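Local structure of endoglucanase EG-II (Hypocrea jecorina, 3QR3) at residues Asn9-Gly12 with Phe13-Gly16; Thr22-Thr25 with Ser26-Tyr29; Val64-Gln67 with Tyr68-Asn72. The protein hydrolyses internal beta-1,4-glucosidic bonds of cellulose, as an endoglucanase whose catalytic domain is a TIM barrel of glycoside hydrolase family 5. All coordinates share one frame; numbering follows the deposited sequence.

Interaction 1: Asn9-Gly12 with Phe13-Gly16; sequences NIAG and FDFG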
# COMPACT_ATOMS: atom_id res chain seq x y z
N ASN A 9 -5.94 2.49 -3.50
CA ASN A 9 -4.82 3.41 -3.37
C ASN A 9 -5.23 4.80 -3.84
O ASN A 9 -5.74 4.94 -4.95
CB ASN A 9 -3.67 2.92 -4.23
CG ASN A 9 -2.89 1.81 -3.57
OD1 ASN A 9 -1.89 2.06 -2.93
ND2 ASN A 9 -3.35 0.57 -3.73
N ILE A 10 -5.01 5.81 -2.99
CA ILE A 10 -5.28 7.21 -3.32
C ILE A 10 -3.93 7.86 -3.60
O ILE A 10 -3.29 8.37 -2.69
CB ILE A 10 -5.97 7.93 -2.14
CG1 ILE A 10 -7.18 7.11 -1.66
CG2 ILE A 10 -6.38 9.36 -2.53
CD1 ILE A 10 -8.32 7.05 -2.69
N ALA A 11 -3.50 7.80 -4.85
CA ALA A 11 -2.13 8.14 -5.22
C ALA A 11 -1.93 9.64 -5.52
O ALA A 11 -2.89 10.38 -5.70
CB ALA A 11 -1.68 7.29 -6.42
N GLY A 12 -0.67 10.06 -5.58
CA GLY A 12 -0.34 11.44 -5.91
C GLY A 12 0.84 12.00 -5.13
O GLY A 12 1.71 12.67 -5.70
N PHE A 13 0.88 11.73 -3.82
CA PHE A 13 2.04 12.14 -3.02
C PHE A 13 3.29 11.37 -3.49
O PHE A 13 4.43 11.69 -3.10
CB PHE A 13 1.81 11.93 -1.52
CG PHE A 13 1.11 13.09 -0.83
CD1 PHE A 13 1.79 14.24 -0.50
CD2 PHE A 13 -0.23 12.98 -0.46
CE1 PHE A 13 1.16 15.29 0.16
CE2 PHE A 13 -0.87 14.03 0.19
CZ PHE A 13 -0.17 15.19 0.50
N ASP A 14 3.07 10.38 -4.34
CA ASP A 14 4.17 9.56 -4.85
C ASP A 14 4.50 9.85 -6.31
O ASP A 14 5.40 9.23 -6.88
CB ASP A 14 3.81 8.09 -4.73
CG ASP A 14 2.56 7.76 -5.50
OD1 ASP A 14 1.59 8.55 -5.40
OD2 ASP A 14 2.53 6.73 -6.21
N PHE A 15 3.76 10.75 -6.95
CA PHE A 15 4.08 11.06 -8.34
C PHE A 15 5.48 11.65 -8.34
O PHE A 15 5.83 12.43 -7.47
CB PHE A 15 3.07 12.01 -8.95
CG PHE A 15 1.76 11.35 -9.28
CD1 PHE A 15 1.46 10.09 -8.78
CD2 PHE A 15 0.82 11.99 -10.09
CE1 PHE A 15 0.26 9.48 -9.07
CE2 PHE A 15 -0.39 11.38 -10.38
CZ PHE A 15 -0.67 10.13 -9.88
N GLY A 16 6.29 11.24 -9.32
CA GLY A 16 7.68 11.64 -9.35
C GLY A 16 8.61 10.59 -8.77
O GLY A 16 9.82 10.77 -8.82
O HOH W 1 -0.86 9.79 -2.23
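D14 turns its carboxylate back to G12 to take the backbone N-H of the glycine. OD1 is 2.7 Å from G12 N. The bond is nearly straight, with an N-H...O angle of 165°, and the hydrogen arrives nearly along the axis of the C-O bond. The torsion behind this is the less roomy one: CG of D14 sits between its own backbone N and carbonyl carbon (chi1 59°), which swings OD1 back to the strand end. There the same oxygen also lies 3.6 Å from A11 CB. F15 meets the same glycine from another direction. With CG of F15 beside the backbone N, the ring lies so that G12 CA rests over one face, 3.9 Å from the centroid. This is a CH-pi contact, 19° off the ring normal and offset toward the rim. CE1 of the ring also packs on A11 CB at 3.9 Å. Both side chains belong to a type I beta turn from G12 to F15, placed where strand 5-11 of the TIM barrel ends and its following loop begins. The turn is closed by F15 N to G12 O, 3.1 Å. G12 itself has backbone angles at which a CB would jam against the carbonyl oxygen of A11. F13 turns its ring away from the turn, toward Y68 and edge-to-face with Y86. A water lies in the plane of that ring, at its edge; it donates to I10 O and accepts from F13 N at 3.1 Å, linking I10 of the strand to F13 in the turn.

Interaction 2: Thr22-Thr25 with Ser26-Tyr29; sequences TCVT and SKVY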
# COMPACT_ATOMS: atom_id res chain seq x y z
N THR A 22 14.27 6.91 -6.62
CA THR A 22 14.36 8.36 -6.77
C THR A 22 12.96 8.95 -6.79
O THR A 22 12.15 8.64 -7.66
CB THR A 22 15.08 8.77 -8.07
OG1 THR A 22 16.38 8.19 -8.09
CG2 THR A 22 15.22 10.30 -8.15
N CYS A 23 12.67 9.81 -5.81
CA CYS A 23 11.45 10.60 -5.83
C CYS A 23 11.79 12.08 -6.00
O CYS A 23 12.41 12.69 -5.13
CB CYS A 23 10.65 10.39 -4.54
SG CYS A 23 9.98 8.71 -4.34
N VAL A 24 11.40 12.66 -7.13
CA VAL A 24 11.63 14.07 -7.40
C VAL A 24 10.52 14.86 -6.74
O VAL A 24 9.38 14.86 -7.21
CB VAL A 24 11.58 14.35 -8.91
CG1 VAL A 24 11.89 15.82 -9.19
CG2 VAL A 24 12.54 13.42 -9.64
N THR A 25 10.82 15.55 -5.65
CA THR A 25 9.75 16.16 -4.85
C THR A 25 8.99 17.27 -5.56
O THR A 25 7.84 17.55 -5.24
CB THR A 25 10.25 16.68 -3.48
OG1 THR A 25 11.29 17.63 -3.68
CG2 THR A 25 10.76 15.52 -2.64
N SER A 26 9.63 17.91 -6.53
CA SER A 26 8.95 18.96 -7.27
C SER A 26 7.81 18.39 -8.12
O SER A 26 6.92 19.13 -8.56
CB SER A 26 9.93 19.75 -8.13
OG SER A 26 10.37 18.96 -9.22
N LYS A 27 7.82 17.08 -8.34
CA LYS A 27 6.82 16.47 -9.22
C LYS A 27 5.63 15.81 -8.51
O LYS A 27 4.80 15.17 -9.17
CB LYS A 27 7.47 15.49 -10.19
CG LYS A 27 8.71 16.06 -10.86
CD LYS A 27 8.74 15.80 -12.36
CE LYS A 27 9.77 16.69 -13.03
NZ LYS A 27 9.53 16.82 -14.50
N VAL A 28 5.52 15.95 -7.19
CA VAL A 28 4.35 15.38 -6.51
C VAL A 28 3.09 16.08 -7.01
O VAL A 28 3.13 17.24 -7.41
CB VAL A 28 4.42 15.51 -4.97
CG1 VAL A 28 5.61 14.71 -4.42
CG2 VAL A 28 4.51 16.99 -4.57
N TYR A 29 1.97 15.36 -7.02
CA TYR A 29 0.68 15.94 -7.41
C TYR A 29 -0.33 15.37 -6.43
O TYR A 29 -1.11 14.48 -6.78
CB TYR A 29 0.34 15.58 -8.87
CG TYR A 29 -0.88 16.30 -9.45
CD1 TYR A 29 -1.11 17.65 -9.20
CD2 TYR A 29 -1.77 15.65 -10.29
CE1 TYR A 29 -2.21 18.32 -9.74
CE2 TYR A 29 -2.88 16.30 -10.84
CZ TYR A 29 -3.09 17.64 -10.55
OH TYR A 29 -4.17 18.31 -11.10
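V24 and K27 lie side by side and point the same way, the isopropyl group of the valine running along the first part of the lysine chain. The touching atoms are V24 CG1 and K27 CG, 3.6 Å apart. V24 places CG1 there by holding it anti to its backbone N (chi1 -177°), and the same methyl also meets the hydroxyl of S26, with OG 3.5 Å from CG1. Beyond CG the lysine bends at chi2 and carries its ammonium group away from the valine. In the backbone of the same residues, K27 N donates to V24 O at 2.9 Å. V28 packs on the next carbonyl, its CG2 3.4 Å from T25 O, while V28 N makes only a weak bond to that oxygen. T25 points the other way: its CG2 packs on the backbone of Q67 and Y68 in helix 66-69, and its OG1 is hydrogen-bonded to ND2 of N72. Just before the turn in sequence, C23 is tied by a disulfide to C17. Bonds from residue i+3 back to i are those of a 3-10 turn, here a short surface turn in the long loop that joins strand 5-11 to helix 44-55 of the barrel.

Interaction 3: Val64-Gln67 with Tyr68-Asn72; sequences VGWQ and YLVNN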
# COMPACT_ATOMS: atom_id res chain seq x y z
N VAL A 64 3.41 7.70 -0.58
CA VAL A 64 4.14 8.96 -0.51
C VAL A 64 5.63 8.70 -0.60
O VAL A 64 6.13 7.67 -0.13
CB VAL A 64 3.81 9.75 0.78
CG1 VAL A 64 4.07 8.90 2.00
CG2 VAL A 64 4.63 11.06 0.82
N GLY A 65 6.34 9.63 -1.23
CA GLY A 65 7.77 9.50 -1.38
C GLY A 65 8.50 9.80 -0.08
O GLY A 65 8.18 10.75 0.62
N TRP A 66 9.47 8.95 0.24
CA TRP A 66 10.37 9.19 1.37
C TRP A 66 10.96 10.61 1.28
O TRP A 66 10.92 11.37 2.25
CB TRP A 66 11.49 8.16 1.33
CG TRP A 66 12.44 8.13 2.47
CD1 TRP A 66 12.52 9.00 3.52
CD2 TRP A 66 13.49 7.19 2.65
NE1 TRP A 66 13.56 8.63 4.36
CE2 TRP A 66 14.17 7.53 3.83
CE3 TRP A 66 13.93 6.08 1.91
CZ2 TRP A 66 15.27 6.80 4.30
CZ3 TRP A 66 15.02 5.36 2.37
CH2 TRP A 66 15.67 5.72 3.56
N GLN A 67 11.47 10.96 0.11
CA GLN A 67 12.13 12.26 -0.08
C GLN A 67 11.18 13.40 0.24
O GLN A 67 11.59 14.43 0.75
CB GLN A 67 12.67 12.41 -1.51
CG GLN A 67 13.89 11.53 -1.80
CD GLN A 67 13.52 10.13 -2.29
OE1 GLN A 67 12.48 9.57 -1.92
NE2 GLN A 67 14.37 9.56 -3.14
N TYR A 68 9.90 13.20 -0.06
CA TYR A 68 8.91 14.24 0.21
C TYR A 68 8.78 14.51 1.71
O TYR A 68 8.75 15.66 2.16
CB TYR A 68 7.54 13.86 -0.37
CG TYR A 68 6.52 14.92 -0.07
CD1 TYR A 68 6.50 16.11 -0.78
CD2 TYR A 68 5.60 14.74 0.95
CE1 TYR A 68 5.58 17.09 -0.50
CE2 TYR A 68 4.67 15.72 1.24
CZ TYR A 68 4.67 16.89 0.52
OH TYR A 68 3.75 17.86 0.82
N LEU A 69 8.68 13.44 2.50
CA LEU A 69 8.40 13.57 3.93
C LEU A 69 9.53 14.27 4.67
O LEU A 69 9.28 15.00 5.63
CB LEU A 69 8.10 12.20 4.56
CG LEU A 69 6.76 11.57 4.14
CD1 LEU A 69 6.57 10.23 4.81
CD2 LEU A 69 5.58 12.50 4.44
N VAL A 70 10.76 14.04 4.24
CA VAL A 70 11.90 14.66 4.89
C VAL A 70 12.47 15.81 4.04
O VAL A 70 13.56 16.30 4.31
CB VAL A 70 13.01 13.64 5.18
CG1 VAL A 70 12.53 12.61 6.21
CG2 VAL A 70 13.46 12.96 3.89
N ASN A 71 11.72 16.22 3.03
CA ASN A 71 12.19 17.23 2.08
C ASN A 71 13.64 17.02 1.66
O ASN A 71 14.47 17.93 1.76
CB ASN A 71 11.98 18.65 2.64
CG ASN A 71 12.14 19.74 1.57
OD1 ASN A 71 11.73 19.57 0.42
ND2 ASN A 71 12.73 20.86 1.95
N ASN A 72 13.94 15.82 1.17
CA ASN A 72 15.28 15.48 0.67
C ASN A 72 16.41 15.45 1.69
O ASN A 72 17.58 15.30 1.32
CB ASN A 72 15.65 16.38 -0.51
CG ASN A 72 14.66 16.24 -1.66
OD1 ASN A 72 14.53 15.17 -2.26
ND2 ASN A 72 13.97 17.33 -1.98
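V64 packs its two methyls against the single-turn helix 66-69, which begins one residue (G65) after barrel strand 59-64 of the TIM-barrel fold. CG2, anti to the backbone N, reaches Y68 CD2 at 3.8 Å and L69 CG at 4.0 Å, and the valine side chain crosses those of Y68 and L69 at about a right angle. CG1 meets CD1 of the same leucine. With only an alanine at L69, both V64 methyls would probably lose their leucine partner and a gap would open beside I104 and Y86, which also touch it. A step outward, the W66 indole approaches V70, with CD1 4.1 Å from CG2, and it also meets the W110 ring edge-to-face. Along the backbone G65 is the N-cap, and its carbonyl accepts weak bonds from Y68 N and L69 N; those from L69 and V70 to W66 O are weak as well. The helix ends in a Schellman motif, with N71 at positive phi as its C-prime residue and N71 N bonded to Y68 O. At this polar edge the amides of Q67 and N72 stand 76° apart, and N72 OD1 rests 3.4 Å from Q67 CB; the NE2 of Q67 is taken by G21 O and N111 OD1. The Schellman bond of N72 N to Q67 O is 2.8 Å, in the carbonyl plane and on a lone pair.

The three contacts come in series along the chain and cluster on one side of the barrel, where the loops after neighbouring parallel strands 5-11 and 59-64 meet. Centres of interactions 1 and 2 lie about 9 Å apart, those of 2 and 3 about 8 Å, and those of 1 and 3 about 12 Å. The second half of interaction 1 and all of interaction 2 lie in the loop leading to helix 44-55; probable backbone bonds G16 O to V24 N and G12 O to Y29 N join them. Interaction 3 meets the first through F13 CB on V64 CB, and the second through C23 against Q67. Together they probably help to hold loops at the C-terminal strand ends, where TIM-barrel active sites lie.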